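Local atomic coordinates of polymeric immunoglobulin receptor (PDB entry 4NOF), a protein that probably binds polymeric immunoglobulins such as dimeric IgA and carries them across epithelial cells, its released extracellular part being secretory component. Residues Val21-Pro26 against Tyr91-Gly96. Residues are numbered along the deposited sequence; the frame is centred on the assembly and turned at random.
Sequences VTIECP and YICQAG
Cys25 and Cys93 are joined across two strands, 21-26 and 91-95, whose axes run in broadly the same direction, 41° apart, and come within 6.9 Å. They belong to facing sheets, as their backbone partners show: Cys25 pairs through its backbone with Phe76, whereas Tyr91 hydrogen-bonds through its backbone to Val106 and Ile92 to Cys39. The CA atoms of Cys25 and Cys93 are 5.5 Å apart, and both CB atoms point into the interface. A disulfide closes the gap, with Cys25 SG and Cys93 SG 2.1 Å apart and a CB-SG-SG-CB torsion of -61°. Each sulfur lies anti to its own carbonyl carbon and beside its backbone N. The low S-S torsion folds the two methylenes toward one another, bringing Cys25 CB to 3.4 Å from Cys93 CB, a separation imposed by the bridge itself. One branch of Ile23 adds apolar cover: CG2 lies 4.1 Å from Cys93 SG. Ile23 also touches Leu38 and Val106 of the opposing sheet, while Cys25 packs on Phe76 of its own; both cysteines and Ile23 are buried. From the backbone between them, Glu24 O approaches Cys93 SG to 3.9 Å. Covalent pinning of two packed sheets through strands B and F is the canonical disulfide of the immunoglobulin fold, here in a V-set domain.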
ATOM      1  N   VAL A  21      10.472   0.849   1.476  1.00 18.12           N
ATOM      2  CA  VAL A  21       9.770  -0.411   1.444  1.00 19.09           C
ATOM      3  C   VAL A  21       9.063  -0.538   0.116  1.00 20.08           C
ATOM      4  O   VAL A  21       8.522   0.448  -0.397  1.00 20.52           O
ATOM      5  CB  VAL A  21       8.758  -0.561   2.612  1.00 19.05           C
ATOM      6  CG1 VAL A  21       7.655   0.504   2.589  1.00 18.45           C
ATOM      7  CG2 VAL A  21       8.154  -1.940   2.614  1.00 20.19           C
ATOM      8  N   THR A  22       9.068  -1.745  -0.428  1.00 19.43           N
ATOM      9  CA  THR A  22       8.264  -2.069  -1.590  1.00 20.10           C
ATOM     10  C   THR A  22       7.132  -2.974  -1.160  1.00 19.81           C
ATOM     11  O   THR A  22       7.337  -4.132  -0.801  1.00 20.16           O
ATOM     12  CB  THR A  22       9.081  -2.748  -2.706  1.00 23.27           C
ATOM     13  OG1 THR A  22      10.112  -1.847  -3.121  1.00 23.39           O
ATOM     14  CG2 THR A  22       8.158  -3.078  -3.898  1.00 24.43           C
ATOM     15  N   ILE A  23       5.912  -2.436  -1.188  1.00 17.70           N
ATOM     16  CA  ILE A  23       4.691  -3.163  -0.805  1.00 18.30           C
ATOM     17  C   ILE A  23       4.143  -3.899  -2.032  1.00 17.70           C
ATOM     18  O   ILE A  23       3.982  -3.300  -3.078  1.00 17.54           O
ATOM     19  CB  ILE A  23       3.618  -2.178  -0.275  1.00 18.42           C
ATOM     20  CG1 ILE A  23       4.114  -1.464   0.981  1.00 19.46           C
ATOM     21  CG2 ILE A  23       2.287  -2.894  -0.015  1.00 19.14           C
ATOM     22  CD1 ILE A  23       3.245  -0.305   1.417  1.00 21.23           C
ATOM     23  N   GLU A  24       3.873  -5.187  -1.881  1.00 17.61           N
ATOM     24  CA  GLU A  24       3.309  -6.034  -2.912  1.00 20.00           C
ATOM     25  C   GLU A  24       1.792  -6.123  -2.776  1.00 20.28           C
ATOM     26  O   GLU A  24       1.259  -6.506  -1.706  1.00 20.73           O
ATOM     27  CB  GLU A  24       3.899  -7.438  -2.809  1.00 26.74           C
ATOM     28  CG  GLU A  24       3.481  -8.335  -3.963  1.00 31.23           C
ATOM     29  CD  GLU A  24       4.278  -9.636  -4.011  1.00 38.37           C
ATOM     30  OE1 GLU A  24       5.526  -9.561  -4.080  1.00 45.00           O
ATOM     31  OE2 GLU A  24       3.651 -10.715  -3.993  1.00 41.86           O
ATOM     32  N   CYS A  25       1.088  -5.818  -3.858  1.00 17.92           N
ATOM     33  CA  CYS A  25      -0.375  -5.799  -3.881  1.00 19.28           C
ATOM     34  C   CYS A  25      -0.881  -6.783  -4.941  1.00 18.48           C
ATOM     35  O   CYS A  25      -1.003  -6.422  -6.121  1.00 18.39           O
ATOM     36  CB  CYS A  25      -0.868  -4.395  -4.227  1.00 19.10           C
ATOM     37  SG  CYS A  25      -0.435  -3.161  -2.963  1.00 20.71           S
ATOM     38  N   PRO A  26      -1.175  -8.019  -4.532  1.00 19.32           N
ATOM     39  CA  PRO A  26      -1.730  -9.006  -5.464  1.00 20.94           C
ATOM     40  C   PRO A  26      -3.179  -8.763  -5.825  1.00 20.90           C
ATOM     41  O   PRO A  26      -3.936  -8.216  -5.040  1.00 20.90           O
ATOM     42  CB  PRO A  26      -1.615 -10.354  -4.709  1.00 22.50           C
ATOM     43  CG  PRO A  26      -1.136 -10.045  -3.338  1.00 24.50           C
ATOM     44  CD  PRO A  26      -1.007  -8.553  -3.167  1.00 21.91           C
ATOM     45  N   TYR A  91      -2.287  -0.582   6.134  1.00 15.21           N
ATOM     46  CA  TYR A  91      -2.630  -0.127   4.797  1.00 14.95           C
ATOM     47  C   TYR A  91      -3.454  -1.214   4.110  1.00 14.99           C
ATOM     48  O   TYR A  91      -3.468  -2.382   4.499  1.00 16.21           O
ATOM     49  CB  TYR A  91      -1.379   0.115   3.963  1.00 15.54           C
ATOM     50  CG  TYR A  91      -0.461   1.234   4.410  1.00 14.61           C
ATOM     51  CD1 TYR A  91       0.377   1.107   5.524  1.00 14.91           C
ATOM     52  CD2 TYR A  91      -0.354   2.404   3.648  1.00 16.03           C
ATOM     53  CE1 TYR A  91       1.223   2.120   5.874  1.00 15.02           C
ATOM     54  CE2 TYR A  91       0.524   3.408   3.990  1.00 16.14           C
ATOM     55  CZ  TYR A  91       1.300   3.278   5.116  1.00 15.61           C
ATOM     56  OH  TYR A  91       2.188   4.317   5.449  1.00 17.85           O
ATOM     57  N   ILE A  92      -4.157  -0.810   3.069  1.00 14.68           N
ATOM     58  CA  ILE A  92      -4.920  -1.721   2.224  1.00 15.75           C
ATOM     59  C   ILE A  92      -4.557  -1.461   0.769  1.00 16.00           C
ATOM     60  O   ILE A  92      -4.649  -0.306   0.293  1.00 16.52           O
ATOM     61  CB  ILE A  92      -6.461  -1.595   2.415  1.00 17.83           C
ATOM     62  CG1 ILE A  92      -6.875  -1.898   3.851  1.00 20.30           C
ATOM     63  CG2 ILE A  92      -7.155  -2.571   1.502  1.00 19.06           C
ATOM     64  CD1 ILE A  92      -8.357  -1.618   4.120  1.00 21.12           C
ATOM     65  N   CYS A  93      -4.119  -2.519   0.097  1.00 16.18           N
ATOM     66  CA  CYS A  93      -3.982  -2.553  -1.381  1.00 17.95           C
ATOM     67  C   CYS A  93      -5.332  -2.824  -1.949  1.00 19.29           C
ATOM     68  O   CYS A  93      -6.039  -3.715  -1.436  1.00 21.55           O
ATOM     69  CB  CYS A  93      -3.169  -3.740  -1.832  1.00 20.82           C
ATOM     70  SG  CYS A  93      -1.477  -3.810  -1.296  1.00 22.21           S
ATOM     71  N   GLN A  94      -5.688  -2.132  -3.023  1.00 18.65           N
ATOM     72  CA  GLN A  94      -6.948  -2.460  -3.706  1.00 20.01           C
ATOM     73  C   GLN A  94      -6.775  -2.434  -5.202  1.00 20.49           C
ATOM     74  O   GLN A  94      -6.146  -1.519  -5.763  1.00 18.64           O
ATOM     75  CB  GLN A  94      -8.043  -1.491  -3.300  1.00 22.30           C
ATOM     76  CG  GLN A  94      -9.439  -1.896  -3.768  1.00 25.81           C
ATOM     77  CD  GLN A  94     -10.551  -1.067  -3.133  1.00 30.50           C
ATOM     78  OE1 GLN A  94     -10.700  -1.047  -1.922  1.00 35.51           O
ATOM     79  NE2 GLN A  94     -11.353  -0.406  -3.957  1.00 34.84           N
ATOM     80  N   ALA A  95      -7.328  -3.440  -5.860  1.00 18.99           N
ATOM     81  CA  ALA A  95      -7.477  -3.393  -7.295  1.00 19.78           C
ATOM     82  C   ALA A  95      -8.958  -3.510  -7.559  1.00 20.94           C
ATOM     83  O   ALA A  95      -9.570  -4.487  -7.161  1.00 21.88           O
ATOM     84  CB  ALA A  95      -6.737  -4.529  -7.961  1.00 19.70           C
ATOM     85  N   GLY A  96      -9.516  -2.499  -8.201  1.00 22.98           N
ATOM     86  CA  GLY A  96     -10.960  -2.454  -8.457  1.00 26.16           C
ATOM     87  C   GLY A  96     -11.676  -1.655  -7.430  1.00 28.06           C
ATOM     88  O   GLY A  96     -11.074  -1.111  -6.547  1.00 27.79           O
TER